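PDB 3UOR: ABC transporter sugar binding protein from Xanthomonas axonopodis pv. citri, which probably captures maltose or related sugars in the periplasm and delivers them to the membrane components of an ABC importer. Local coordinates for residues 30-35 and 84-89; 43-48 and 60-65; 148-153 and 252-257; 171-176 and 259-264. One frame throughout, in Å; residues are numbered along the deposited sequence.

Contact 1: 30-35 and 84-89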
loop_
_atom_site.group_PDB
_atom_site.type_symbol
_atom_site.label_atom_id
_atom_site.label_comp_id
_atom_site.label_asym_id
_atom_site.label_seq_id
_atom_site.Cartn_x
_atom_site.Cartn_y
_atom_site.Cartn_z
ATOM N N THR A 30 -9.579 27.909 18.767
ATOM C CA THR A 30 -9.863 27.557 17.366
ATOM C C THR A 30 -10.071 26.056 17.195
ATOM O O THR A 30 -9.176 25.258 17.479
ATOM C CB THR A 30 -8.724 27.954 16.388
ATOM O OG1 THR A 30 -8.414 29.345 16.503
ATOM C CG2 THR A 30 -9.146 27.667 14.954
ATOM N N THR A 31 -11.241 25.661 16.713
ATOM C CA THR A 31 -11.506 24.242 16.533
ATOM C C THR A 31 -11.318 23.779 15.095
ATOM O O THR A 31 -11.900 24.328 14.161
ATOM C CB THR A 31 -12.895 23.835 17.036
ATOM O OG1 THR A 31 -12.899 23.842 18.468
ATOM C CG2 THR A 31 -13.237 22.433 16.558
ATOM N N VAL A 32 -10.488 22.755 14.946
ATOM C CA VAL A 32 -10.240 22.098 13.673
ATOM C C VAL A 32 -10.909 20.720 13.666
ATOM O O VAL A 32 -10.792 19.956 14.627
ATOM C CB VAL A 32 -8.724 21.973 13.436
ATOM C CG1 VAL A 32 -8.422 20.890 12.447
ATOM C CG2 VAL A 32 -8.171 23.305 12.963
ATOM N N ARG A 33 -11.636 20.413 12.598
ATOM C CA ARG A 33 -12.248 19.095 12.472
ATOM C C ARG A 33 -11.419 18.173 11.584
ATOM O O ARG A 33 -11.192 18.441 10.399
ATOM C CB ARG A 33 -13.688 19.192 11.982
ATOM C CG ARG A 33 -14.628 19.805 13.014
ATOM C CD ARG A 33 -16.055 19.789 12.512
ATOM N NE ARG A 33 -16.151 20.355 11.167
ATOM C CZ ARG A 33 -16.663 19.721 10.116
ATOM N NH1 ARG A 33 -17.149 18.487 10.244
ATOM N NH2 ARG A 33 -16.696 20.331 8.936
ATOM N N PHE A 34 -10.987 17.076 12.191
ATOM C CA PHE A 34 -10.076 16.115 11.585
ATOM C C PHE A 34 -10.777 14.755 11.494
ATOM O O PHE A 34 -11.085 14.141 12.514
ATOM C CB PHE A 34 -8.823 16.022 12.468
ATOM C CG PHE A 34 -7.815 15.010 12.016
ATOM C CD1 PHE A 34 -7.823 14.512 10.724
ATOM C CD2 PHE A 34 -6.840 14.569 12.890
ATOM C CE1 PHE A 34 -6.882 13.576 10.315
ATOM C CE2 PHE A 34 -5.897 13.642 12.492
ATOM C CZ PHE A 34 -5.916 13.143 11.196
ATOM N N TRP A 35 -11.048 14.301 10.277
ATOM C CA TRP A 35 -11.647 12.983 10.073
ATOM C C TRP A 35 -10.576 11.948 9.752
ATOM O O TRP A 35 -9.729 12.177 8.897
ATOM C CB TRP A 35 -12.638 13.010 8.921
ATOM C CG TRP A 35 -13.864 13.786 9.171
ATOM C CD1 TRP A 35 -14.156 14.545 10.268
ATOM C CD2 TRP A 35 -14.990 13.894 8.294
ATOM N NE1 TRP A 35 -15.401 15.120 10.125
ATOM C CE2 TRP A 35 -15.930 14.731 8.921
ATOM C CE3 TRP A 35 -15.291 13.360 7.034
ATOM C CZ2 TRP A 35 -17.152 15.048 8.330
ATOM C CZ3 TRP A 35 -16.497 13.668 6.455
ATOM C CH2 TRP A 35 -17.415 14.509 7.100
ATOM N N PRO A 84 -14.666 18.308 6.683
ATOM C CA PRO A 84 -13.809 18.689 7.806
ATOM C C PRO A 84 -12.665 19.552 7.299
ATOM O O PRO A 84 -12.539 19.742 6.091
ATOM C CB PRO A 84 -13.281 17.348 8.298
ATOM C CG PRO A 84 -13.268 16.495 7.071
ATOM C CD PRO A 84 -14.444 16.918 6.252
ATOM N N ASP A 85 -11.843 20.068 8.205
ATOM C CA ASP A 85 -10.678 20.856 7.813
ATOM C C ASP A 85 -9.551 19.953 7.368
ATOM O O ASP A 85 -8.982 20.133 6.291
ATOM C CB ASP A 85 -10.201 21.706 8.987
ATOM C CG ASP A 85 -11.318 22.540 9.579
ATOM O OD1 ASP A 85 -11.742 22.256 10.722
ATOM O OD2 ASP A 85 -11.790 23.455 8.880
ATOM N N VAL A 86 -9.223 18.984 8.210
ATOM C CA VAL A 86 -8.175 18.037 7.889
ATOM C C VAL A 86 -8.772 16.639 7.744
ATOM O O VAL A 86 -9.730 16.274 8.435
ATOM C CB VAL A 86 -7.070 18.072 8.946
ATOM C CG1 VAL A 86 -5.985 17.038 8.630
ATOM C CG2 VAL A 86 -6.486 19.473 9.014
ATOM N N CYS A 87 -8.226 15.863 6.821
ATOM C CA CYS A 87 -8.787 14.551 6.552
ATOM C C CYS A 87 -7.722 13.554 6.121
ATOM O O CYS A 87 -6.843 13.862 5.305
ATOM C CB CYS A 87 -9.869 14.655 5.475
ATOM S SG CYS A 87 -10.832 13.145 5.240
ATOM N N GLN A 88 -7.819 12.351 6.672
ATOM C CA GLN A 88 -7.025 11.220 6.220
ATOM C C GLN A 88 -7.650 10.689 4.927
ATOM O O GLN A 88 -8.850 10.399 4.886
ATOM C CB GLN A 88 -7.052 10.117 7.278
ATOM C CG GLN A 88 -6.445 8.818 6.806
ATOM C CD GLN A 88 -6.692 7.665 7.748
ATOM O OE1 GLN A 88 -7.309 7.822 8.800
ATOM N NE2 GLN A 88 -6.205 6.481 7.370
ATOM N N LEU A 89 -6.851 10.571 3.873
ATOM C CA LEU A 89 -7.350 10.075 2.587
ATOM C C LEU A 89 -6.470 8.940 2.098
ATOM O O LEU A 89 -5.257 9.111 1.932
ATOM C CB LEU A 89 -7.344 11.189 1.535
ATOM C CG LEU A 89 -8.627 11.488 0.768
ATOM C CD1 LEU A 89 -9.793 11.663 1.712
ATOM C CD2 LEU A 89 -8.450 12.721 -0.075
#

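Contact 2: 43-48 and 60-65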
loop_
_atom_site.group_PDB
_atom_site.type_symbol
_atom_site.label_atom_id
_atom_site.label_comp_id
_atom_site.label_asym_id
_atom_site.label_seq_id
_atom_site.Cartn_x
_atom_site.Cartn_y
_atom_site.Cartn_z
ATOM N N VAL A 43 -5.705 5.912 17.384
ATOM C CA VAL A 43 -4.334 6.195 17.737
ATOM C C VAL A 43 -3.994 7.669 17.520
ATOM O O VAL A 43 -3.418 8.306 18.402
ATOM C CB VAL A 43 -3.373 5.291 16.957
ATOM C CG1 VAL A 43 -1.944 5.597 17.330
ATOM C CG2 VAL A 43 -3.690 3.842 17.247
ATOM N N VAL A 44 -4.359 8.231 16.369
ATOM C CA VAL A 44 -4.020 9.635 16.134
ATOM C C VAL A 44 -4.699 10.539 17.165
ATOM O O VAL A 44 -4.197 11.616 17.460
ATOM C CB VAL A 44 -4.325 10.127 14.700
ATOM C CG1 VAL A 44 -5.815 10.458 14.542
ATOM C CG2 VAL A 44 -3.479 11.371 14.382
ATOM N N ALA A 45 -5.831 10.106 17.721
ATOM C CA ALA A 45 -6.490 10.901 18.760
ATOM C C ALA A 45 -5.604 11.011 20.006
ATOM O O ALA A 45 -5.607 12.041 20.679
ATOM C CB ALA A 45 -7.858 10.324 19.117
ATOM N N GLU A 46 -4.835 9.966 20.309
ATOM C CA GLU A 46 -3.916 10.031 21.452
ATOM C C GLU A 46 -2.846 11.063 21.161
ATOM O O GLU A 46 -2.477 11.870 22.019
ATOM C CB GLU A 46 -3.220 8.702 21.678
ATOM C CG GLU A 46 -4.128 7.570 22.043
ATOM C CD GLU A 46 -3.352 6.285 22.198
ATOM O OE1 GLU A 46 -3.824 5.261 21.671
ATOM O OE2 GLU A 46 -2.265 6.309 22.821
ATOM N N LEU A 47 -2.344 11.013 19.932
ATOM C CA LEU A 47 -1.271 11.887 19.501
ATOM C C LEU A 47 -1.699 13.342 19.532
ATOM O O LEU A 47 -0.905 14.200 19.889
ATOM C CB LEU A 47 -0.784 11.502 18.101
ATOM C CG LEU A 47 0.150 10.291 17.992
ATOM C CD1 LEU A 47 -0.357 9.136 18.802
ATOM C CD2 LEU A 47 0.288 9.888 16.548
ATOM N N VAL A 48 -2.943 13.635 19.157
ATOM C CA VAL A 48 -3.353 15.038 19.096
ATOM C C VAL A 48 -3.407 15.629 20.502
ATOM O O VAL A 48 -3.236 16.837 20.684
ATOM C CB VAL A 48 -4.693 15.278 18.340
ATOM C CG1 VAL A 48 -4.702 14.539 17.039
ATOM C CG2 VAL A 48 -5.882 14.866 19.184
ATOM N N VAL A 60 -8.552 20.215 18.505
ATOM C CA VAL A 60 -8.714 19.293 17.393
ATOM C C VAL A 60 -9.827 18.296 17.692
ATOM O O VAL A 60 -9.742 17.517 18.646
ATOM C CB VAL A 60 -7.426 18.509 17.110
ATOM C CG1 VAL A 60 -7.649 17.592 15.929
ATOM C CG2 VAL A 60 -6.257 19.460 16.860
ATOM N N ASP A 61 -10.873 18.333 16.879
ATOM C CA ASP A 61 -11.975 17.409 17.037
ATOM C C ASP A 61 -11.766 16.233 16.101
ATOM O O ASP A 61 -11.984 16.344 14.891
ATOM C CB ASP A 61 -13.302 18.109 16.736
ATOM C CG ASP A 61 -14.472 17.145 16.683
ATOM O OD1 ASP A 61 -14.392 16.062 17.305
ATOM O OD2 ASP A 61 -15.473 17.472 16.009
ATOM N N VAL A 62 -11.329 15.108 16.655
ATOM C CA VAL A 62 -11.072 13.922 15.843
ATOM C C VAL A 62 -12.314 13.039 15.733
ATOM O O VAL A 62 -12.876 12.604 16.740
ATOM C CB VAL A 62 -9.887 13.094 16.378
ATOM C CG1 VAL A 62 -9.678 11.860 15.518
ATOM C CG2 VAL A 62 -8.618 13.932 16.400
ATOM N N GLN A 63 -12.746 12.794 14.501
ATOM C CA GLN A 63 -13.886 11.927 14.237
ATOM C C GLN A 63 -13.386 10.650 13.593
ATOM O O GLN A 63 -12.611 10.689 12.631
ATOM C CB GLN A 63 -14.888 12.607 13.301
ATOM C CG GLN A 63 -15.834 13.585 13.977
ATOM C CD GLN A 63 -16.982 12.881 14.674
ATOM O OE1 GLN A 63 -16.952 12.669 15.889
ATOM N NE2 GLN A 63 -18.000 12.502 13.903
ATOM N N ASN A 64 -13.834 9.520 14.132
ATOM C CA ASN A 64 -13.481 8.210 13.598
ATOM C C ASN A 64 -14.557 7.728 12.649
ATOM O O ASN A 64 -15.649 7.355 13.070
ATOM C CB ASN A 64 -13.293 7.198 14.734
ATOM C CG ASN A 64 -12.925 5.805 14.233
ATOM O OD1 ASN A 64 -13.171 5.451 13.079
ATOM N ND2 ASN A 64 -12.338 5.008 15.111
ATOM N N ILE A 65 -14.244 7.744 11.362
ATOM C CA ILE A 65 -15.172 7.278 10.345
ATOM C C ILE A 65 -14.730 5.921 9.850
ATOM O O ILE A 65 -13.563 5.731 9.546
ATOM C CB ILE A 65 -15.201 8.236 9.171
ATOM C CG1 ILE A 65 -15.395 9.653 9.695
ATOM C CG2 ILE A 65 -16.293 7.836 8.195
ATOM C CD1 ILE A 65 -15.485 10.660 8.633
#

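Contact 3: 148-153 and 252-257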
loop_
_atom_site.group_PDB
_atom_site.type_symbol
_atom_site.label_atom_id
_atom_site.label_comp_id
_atom_site.label_asym_id
_atom_site.label_seq_id
_atom_site.Cartn_x
_atom_site.Cartn_y
_atom_site.Cartn_z
ATOM N N PHE A 148 6.852 -12.060 4.624
ATOM C CA PHE A 148 7.083 -12.608 5.954
ATOM C C PHE A 148 7.540 -14.031 5.713
ATOM O O PHE A 148 6.983 -14.705 4.856
ATOM C CB PHE A 148 5.777 -12.617 6.768
ATOM C CG PHE A 148 5.341 -11.258 7.211
ATOM C CD1 PHE A 148 5.507 -10.855 8.533
ATOM C CD2 PHE A 148 4.804 -10.367 6.313
ATOM C CE1 PHE A 148 5.120 -9.587 8.946
ATOM C CE2 PHE A 148 4.426 -9.086 6.724
ATOM C CZ PHE A 148 4.580 -8.703 8.040
ATOM N N TYR A 149 8.542 -14.497 6.457
ATOM C CA TYR A 149 9.096 -15.821 6.209
ATOM C C TYR A 149 9.516 -16.556 7.464
ATOM O O TYR A 149 9.905 -15.933 8.454
ATOM C CB TYR A 149 10.278 -15.762 5.241
ATOM C CG TYR A 149 11.518 -15.102 5.790
ATOM C CD1 TYR A 149 11.616 -13.708 5.881
ATOM C CD2 TYR A 149 12.599 -15.868 6.214
ATOM C CE1 TYR A 149 12.768 -13.092 6.383
ATOM C CE2 TYR A 149 13.755 -15.269 6.715
ATOM C CZ TYR A 149 13.836 -13.884 6.796
ATOM O OH TYR A 149 14.983 -13.310 7.272
ATOM N N ARG A 150 9.422 -17.886 7.405
ATOM C CA ARG A 150 9.933 -18.764 8.451
ATOM C C ARG A 150 11.414 -19.036 8.208
ATOM O O ARG A 150 11.778 -19.716 7.241
ATOM C CB ARG A 150 9.156 -20.079 8.470
ATOM C CG ARG A 150 7.689 -19.934 8.909
ATOM C CD ARG A 150 7.551 -20.102 10.414
ATOM N NE ARG A 150 8.195 -21.339 10.893
ATOM C CZ ARG A 150 7.577 -22.516 10.990
ATOM N NH1 ARG A 150 6.299 -22.631 10.651
ATOM N NH2 ARG A 150 8.230 -23.582 11.436
ATOM N N LYS A 151 12.264 -18.486 9.076
ATOM C CA LYS A 151 13.712 -18.639 8.960
ATOM C C LYS A 151 14.142 -20.098 9.037
ATOM O O LYS A 151 14.961 -20.562 8.240
ATOM C CB LYS A 151 14.431 -17.847 10.052
ATOM C CG LYS A 151 14.268 -16.349 9.937
ATOM C CD LYS A 151 15.046 -15.616 11.030
ATOM C CE LYS A 151 14.835 -14.101 10.929
ATOM N NZ LYS A 151 15.449 -13.343 12.055
ATOM N N ASP A 152 13.595 -20.810 10.012
ATOM C CA ASP A 152 13.882 -22.229 10.166
ATOM C C ASP A 152 13.517 -23.012 8.899
ATOM O O ASP A 152 14.328 -23.776 8.390
ATOM C CB ASP A 152 13.167 -22.787 11.400
ATOM C CG ASP A 152 11.669 -22.510 11.391
ATOM O OD1 ASP A 152 11.228 -21.624 10.635
ATOM O OD2 ASP A 152 10.929 -23.175 12.149
ATOM N N LEU A 153 12.315 -22.804 8.367
ATOM C CA LEU A 153 11.905 -23.518 7.151
ATOM C C LEU A 153 12.797 -23.156 5.958
ATOM O O LEU A 153 13.083 -23.994 5.110
ATOM C CB LEU A 153 10.432 -23.250 6.828
ATOM C CG LEU A 153 9.373 -24.209 7.397
ATOM C CD1 LEU A 153 9.624 -24.505 8.857
ATOM C CD2 LEU A 153 7.934 -23.693 7.195
ATOM N N TYR A 252 -1.520 -18.658 12.374
ATOM C CA TYR A 252 -1.295 -20.017 12.853
ATOM C C TYR A 252 -0.828 -20.965 11.757
ATOM O O TYR A 252 0.093 -21.744 11.974
ATOM C CB TYR A 252 -2.514 -20.544 13.598
ATOM C CG TYR A 252 -2.711 -19.788 14.890
ATOM C CD1 TYR A 252 -1.660 -19.658 15.802
ATOM C CD2 TYR A 252 -3.927 -19.180 15.193
ATOM C CE1 TYR A 252 -1.819 -18.963 16.984
ATOM C CE2 TYR A 252 -4.095 -18.479 16.378
ATOM C CZ TYR A 252 -3.036 -18.376 17.266
ATOM O OH TYR A 252 -3.190 -17.688 18.443
ATOM N N GLU A 253 -1.427 -20.877 10.573
ATOM C CA GLU A 253 -0.960 -21.680 9.445
ATOM C C GLU A 253 0.523 -21.433 9.161
ATOM O O GLU A 253 1.284 -22.368 8.879
ATOM C CB GLU A 253 -1.805 -21.411 8.200
ATOM C CG GLU A 253 -3.262 -21.836 8.334
ATOM C CD GLU A 253 -3.448 -23.351 8.401
ATOM O OE1 GLU A 253 -4.555 -23.814 8.052
ATOM O OE2 GLU A 253 -2.500 -24.077 8.787
ATOM N N PHE A 254 0.929 -20.170 9.250
ATOM C CA PHE A 254 2.319 -19.777 9.041
ATOM C C PHE A 254 3.213 -20.462 10.070
ATOM O O PHE A 254 4.196 -21.121 9.710
ATOM C CB PHE A 254 2.425 -18.254 9.129
ATOM C CG PHE A 254 3.830 -17.705 9.040
ATOM C CD1 PHE A 254 4.394 -17.390 7.817
ATOM C CD2 PHE A 254 4.551 -17.416 10.193
ATOM C CE1 PHE A 254 5.674 -16.827 7.746
ATOM C CE2 PHE A 254 5.832 -16.864 10.129
ATOM C CZ PHE A 254 6.391 -16.566 8.911
ATOM N N PHE A 255 2.862 -20.332 11.348
ATOM C CA PHE A 255 3.651 -20.947 12.419
ATOM C C PHE A 255 3.469 -22.477 12.484
ATOM O O PHE A 255 4.247 -23.183 13.126
ATOM C CB PHE A 255 3.328 -20.305 13.769
ATOM C CG PHE A 255 3.841 -18.894 13.909
ATOM C CD1 PHE A 255 5.178 -18.610 13.716
ATOM C CD2 PHE A 255 2.990 -17.865 14.251
ATOM C CE1 PHE A 255 5.653 -17.320 13.839
ATOM C CE2 PHE A 255 3.462 -16.575 14.386
ATOM C CZ PHE A 255 4.794 -16.305 14.181
ATOM N N ASN A 256 2.442 -22.975 11.806
ATOM C CA ASN A 256 2.232 -24.409 11.679
ATOM C C ASN A 256 3.000 -24.996 10.510
ATOM O O ASN A 256 3.064 -26.211 10.366
ATOM C CB ASN A 256 0.742 -24.729 11.531
ATOM C CG ASN A 256 0.038 -24.831 12.868
ATOM O OD1 ASN A 256 0.672 -25.101 13.894
ATOM N ND2 ASN A 256 -1.280 -24.618 12.868
ATOM N N GLY A 257 3.572 -24.141 9.668
ATOM C CA GLY A 257 4.392 -24.619 8.572
ATOM C C GLY A 257 3.620 -25.015 7.317
ATOM O O GLY A 257 4.194 -25.614 6.407
HETATM O O HOH W 1 5.866 -25.776 11.826
#

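Contact 4: 171-176 and 259-264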
loop_
_atom_site.group_PDB
_atom_site.type_symbol
_atom_site.label_atom_id
_atom_site.label_comp_id
_atom_site.label_asym_id
_atom_site.label_seq_id
_atom_site.Cartn_x
_atom_site.Cartn_y
_atom_site.Cartn_z
ATOM N N GLN A 171 13.680 -20.837 -7.406
ATOM C CA GLN A 171 14.514 -21.934 -6.911
ATOM C C GLN A 171 14.313 -22.180 -5.417
ATOM O O GLN A 171 14.208 -23.318 -4.993
ATOM C CB GLN A 171 15.983 -21.673 -7.205
ATOM C CG GLN A 171 16.277 -21.658 -8.675
ATOM C CD GLN A 171 16.052 -23.023 -9.273
ATOM O OE1 GLN A 171 16.487 -24.031 -8.712
ATOM N NE2 GLN A 171 15.354 -23.072 -10.401
ATOM N N VAL A 172 14.249 -21.116 -4.618
ATOM C CA VAL A 172 14.004 -21.280 -3.180
ATOM C C VAL A 172 12.631 -21.922 -2.940
ATOM O O VAL A 172 12.482 -22.844 -2.137
ATOM C CB VAL A 172 14.062 -19.936 -2.422
ATOM C CG1 VAL A 172 13.547 -20.123 -1.009
ATOM C CG2 VAL A 172 15.494 -19.373 -2.420
ATOM N N MET A 173 11.616 -21.437 -3.644
ATOM C CA MET A 173 10.284 -22.012 -3.472
ATOM C C MET A 173 10.261 -23.480 -3.878
ATOM O O MET A 173 9.638 -24.297 -3.210
ATOM C CB MET A 173 9.205 -21.208 -4.213
ATOM C CG MET A 173 8.899 -19.854 -3.528
ATOM S SD MET A 173 7.566 -18.955 -4.343
ATOM C CE MET A 173 8.279 -18.617 -5.961
ATOM N N ALA A 174 10.942 -23.822 -4.961
ATOM C CA ALA A 174 10.954 -25.227 -5.389
ATOM C C ALA A 174 11.672 -26.041 -4.315
ATOM O O ALA A 174 11.280 -27.164 -4.005
ATOM C CB ALA A 174 11.638 -25.384 -6.738
ATOM N N ALA A 175 12.703 -25.450 -3.712
ATOM C CA ALA A 175 13.487 -26.170 -2.713
ATOM C C ALA A 175 12.633 -26.428 -1.462
ATOM O O ALA A 175 12.703 -27.496 -0.850
ATOM C CB ALA A 175 14.777 -25.407 -2.369
ATOM N N ILE A 176 11.801 -25.463 -1.104
ATOM C CA ILE A 176 10.919 -25.617 0.056
ATOM C C ILE A 176 9.848 -26.656 -0.240
ATOM O O ILE A 176 9.511 -27.490 0.603
ATOM C CB ILE A 176 10.257 -24.266 0.435
ATOM C CG1 ILE A 176 11.319 -23.283 0.924
ATOM C CG2 ILE A 176 9.184 -24.466 1.479
ATOM C CD1 ILE A 176 10.800 -21.908 1.277
ATOM N N TYR A 259 2.820 -23.086 5.076
ATOM C CA TYR A 259 3.554 -22.383 4.030
ATOM C C TYR A 259 4.679 -21.597 4.677
ATOM O O TYR A 259 4.529 -21.116 5.799
ATOM C CB TYR A 259 2.629 -21.454 3.225
ATOM C CG TYR A 259 1.604 -20.720 4.060
ATOM C CD1 TYR A 259 0.304 -21.199 4.175
ATOM C CD2 TYR A 259 1.938 -19.560 4.736
ATOM C CE1 TYR A 259 -0.622 -20.549 4.933
ATOM C CE2 TYR A 259 1.010 -18.897 5.511
ATOM C CZ TYR A 259 -0.268 -19.398 5.605
ATOM O OH TYR A 259 -1.209 -18.739 6.361
ATOM N N ALA A 260 5.796 -21.466 3.960
ATOM C CA ALA A 260 6.990 -20.812 4.478
ATOM C C ALA A 260 6.974 -19.281 4.359
ATOM O O ALA A 260 7.522 -18.570 5.234
ATOM C CB ALA A 260 8.215 -21.382 3.774
ATOM N N PHE A 261 6.380 -18.781 3.267
ATOM C CA PHE A 261 6.273 -17.336 3.015
ATOM C C PHE A 261 4.827 -16.869 3.003
ATOM O O PHE A 261 3.909 -17.593 2.588
ATOM C CB PHE A 261 6.873 -16.929 1.653
ATOM C CG PHE A 261 8.304 -17.344 1.441
ATOM C CD1 PHE A 261 9.154 -17.578 2.511
ATOM C CD2 PHE A 261 8.809 -17.465 0.148
ATOM C CE1 PHE A 261 10.477 -17.933 2.300
ATOM C CE2 PHE A 261 10.124 -17.824 -0.071
ATOM C CZ PHE A 261 10.963 -18.055 1.004
ATOM N N TYR A 262 4.644 -15.619 3.402
ATOM C CA TYR A 262 3.359 -14.957 3.340
ATOM C C TYR A 262 3.631 -13.541 2.835
ATOM O O TYR A 262 4.380 -12.784 3.455
ATOM C CB TYR A 262 2.712 -14.958 4.724
ATOM C CG TYR A 262 1.377 -14.255 4.828
ATOM C CD1 TYR A 262 0.382 -14.450 3.883
ATOM C CD2 TYR A 262 1.092 -13.441 5.913
ATOM C CE1 TYR A 262 -0.850 -13.816 3.995
ATOM C CE2 TYR A 262 -0.148 -12.797 6.042
ATOM C CZ TYR A 262 -1.104 -12.987 5.080
ATOM O OH TYR A 262 -2.314 -12.352 5.209
ATOM N N LEU A 263 3.051 -13.203 1.687
ATOM C CA LEU A 263 3.250 -11.898 1.087
ATOM C C LEU A 263 2.215 -10.899 1.600
ATOM O O LEU A 263 1.069 -10.927 1.170
ATOM C CB LEU A 263 3.170 -12.017 -0.429
ATOM C CG LEU A 263 3.944 -10.988 -1.254
ATOM C CD1 LEU A 263 3.895 -11.366 -2.714
ATOM C CD2 LEU A 263 3.364 -9.588 -1.016
ATOM N N SER A 264 2.612 -9.995 2.498
ATOM C CA SER A 264 1.621 -9.119 3.138
ATOM C C SER A 264 2.232 -7.856 3.767
ATOM O O SER A 264 3.419 -7.565 3.598
ATOM C CB SER A 264 0.843 -9.917 4.203
ATOM O OG SER A 264 -0.398 -9.312 4.506
#

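Contact 1: 30-35 and 84-89
Two neighbouring parallel strands meet here, and regular backbone hydrogen bonds hold F34 beside V86 and W35 beside C87. V86 N donates to R33 O (3.0 Å), V86 O takes the N-H of W35, and Q88 N reaches W35 O in an almost straight bond (2.9 Å, 173° at the hydrogen). The CA-H of F34 also points at V86 O.

Just before the second strand becomes regular, a side chain stands in for the backbone. D85 OD1 accepts the N-H of R33 at 2.6 Å on its anti lone pair, the one turned away from OD2. The carboxylate reaches across to strand 30-36 because CG lies anti to the carbonyl carbon (chi1 -53°). The N-H of D85 adds only a weak bond to R33 O, an oxygen that V86 already holds.

On the side of W35 and C87, the CB-CG-CD edge of the loop residue P84 covers one face of the W35 indole, CG leading, 3.5 Å from the centroid of the five-membered ring and 17° off its normal, a CH-pi contact. P84 CA also lies over one face of the R33 guanidinium. On the other sheet face, F34 CD1 meets V86 CG1 at 3.8 Å, while V86 CG2 approaches V32 CG1.

Strand 58-64 pairs with the other edge of strand 30-36. Helix 314-324 covers the face of V32, F34 and V86, with D85 OD2 bonded to S311 just ahead of it, and helix 67-79 packs on W35 and C87, K73 adding a cation-pi contact to the indole.

Contact 2: 43-48 and 60-65
Helix 43-48 runs almost antiparallel to strand 60-64, at 172° between their directions and 9.1 Å between their axes at closest approach, and no hydrogen bond passes between them. The separation is bridged by short aliphatic side chains: V44, A45 and V48 from the helix, V60 and V62 from the strand.

V62 is the hub. Its CB points at the helix and its two methyls divide the work. CG1, anti to the backbone N (chi1 179°), leads toward the earlier turn, where it lies 4.2 Å from V44 CG1 and 4.3 Å from A45 CB. CG2 leads toward the following turn and touches both methyls of V48, with V48 CG2 at 4.0 Å. The branched end of V62 thus straddles the step from V44 and A45 to V48, one helical turn apart.

V48 also faces the strand, and its chi1 of -47° places CG2 between the backbone N and carbonyl carbon while CG1 lies anti to the latter. From there CG1 makes a second, looser contact, 4.4 Å from V60 CG1. V60 and V62, two residues apart on the strand, therefore present their side chains to the same helix face, whereas D61 between them points away.

These elements belong to the beta-alpha-beta unit formed by strand 30-36, helix 39-52 and strand 58-64, whose two strands pair in parallel. V44 also rests on F34 of the first strand. Beside this layer, helix 314-324 brings L320 to V60 and L324 to V44, while helix 327-337 packs against V43 and L47 on another side of helix 39-52.

Contact 3: 148-153 and 252-257
R150 and F254 join a strand-to-helix junction to the C-terminal end of helix 250-256 in a mixed polar and aromatic contact; R150, the last residue of strand 134-150, is the N-cap residue of helix 151-156. R150 CG lies over one face of the F254 ring, 3.8 Å from its centroid in a CH-pi contact, while the rim of the ring reaches the backbone, with CZ 3.4 Å from Y149 C. F254 gets there with CG anti to its own N (chi1 175°).

Farther along, the arginine chain bends about CB-CG and again about CG-CD, which brings NH1 to F254 O (2.8 Å). The bond lies in both the carbonyl and guanidinium planes, and the same oxygen accepts G257 N in the Schellman motif closing the helix. D152 fixes the guanidinium from another edge, taking NE on OD1 and NH2 on OD2 (2.8 Å) in a side-on salt bridge. L153 CD2 covers one guanidinium face and touches G257 CA.

Strand 259-264 pairs with strand 134-150 through R150 and F148, and strand 284-287 flanks it through Y149. F272 of helix 267-275 meets the rings of both F148 and F254.

Contact 4: 171-176 and 259-264
V172 of helix 166-180 opens the contact with F261: its CG1 meets the CZ end of the phenylalanine at 3.9 Å, at the edge of the ring and near its plane. The methyl is carried to that rim by a chi1 of 169°, which sets it anti to the backbone N, and the two side chains meet at about a right angle.

M173 follows with its CG methylene 4.2 Å from F261 CE2, a looser touch made by the root of the side chain. Beyond it the chain bends at chi3, and outside the contact M173 packs on I187 and W238.

One turn after V172, I176 makes the remaining contacts. Its CD1 lies 3.6 Å from A260 CB and 3.9 Å from F261 CZ, so a single methyl fills the angle between the two residues; CG2 adds a second touch on A260 CB, at 4.0 Å. F261 thus inserts its ring end among V172, M173 and I176, with no hydrogen bond across the interface.

A260 sits where the chain turns a corner, and both it and F261 point their CB atoms at the helix. Strand 259-264 pairs with strand 134-150 antiparallel and with strand 187-188 in parallel. The helix packs against the corner of the strand through an apolar layer, consistent with the alpha/beta lobes of periplasmic binding proteins, in which helices flank a central sheet.

The four contacts form two well-separated pairs, consistent with the two-lobed architecture of periplasmic sugar-binding proteins. Contacts 1 and 2 have centres 9 Å apart and share the pairing of strands 30-36 and 58-64: D61 N lies 2.8 Å from V32 O, a probable hydrogen bond, and Q63 packs on W35. Contacts 3 and 4, with centres 10 Å apart, are coupled likewise by strands 134-150 and 259-264, F148 N lying 2.8 Å from Y262 O. Between the pairs the centres of contacts 1 and 3 are about 42 Å apart, and those of contacts 2 and 3 about 36 Å. In this family sugar binds in the cleft between lobes.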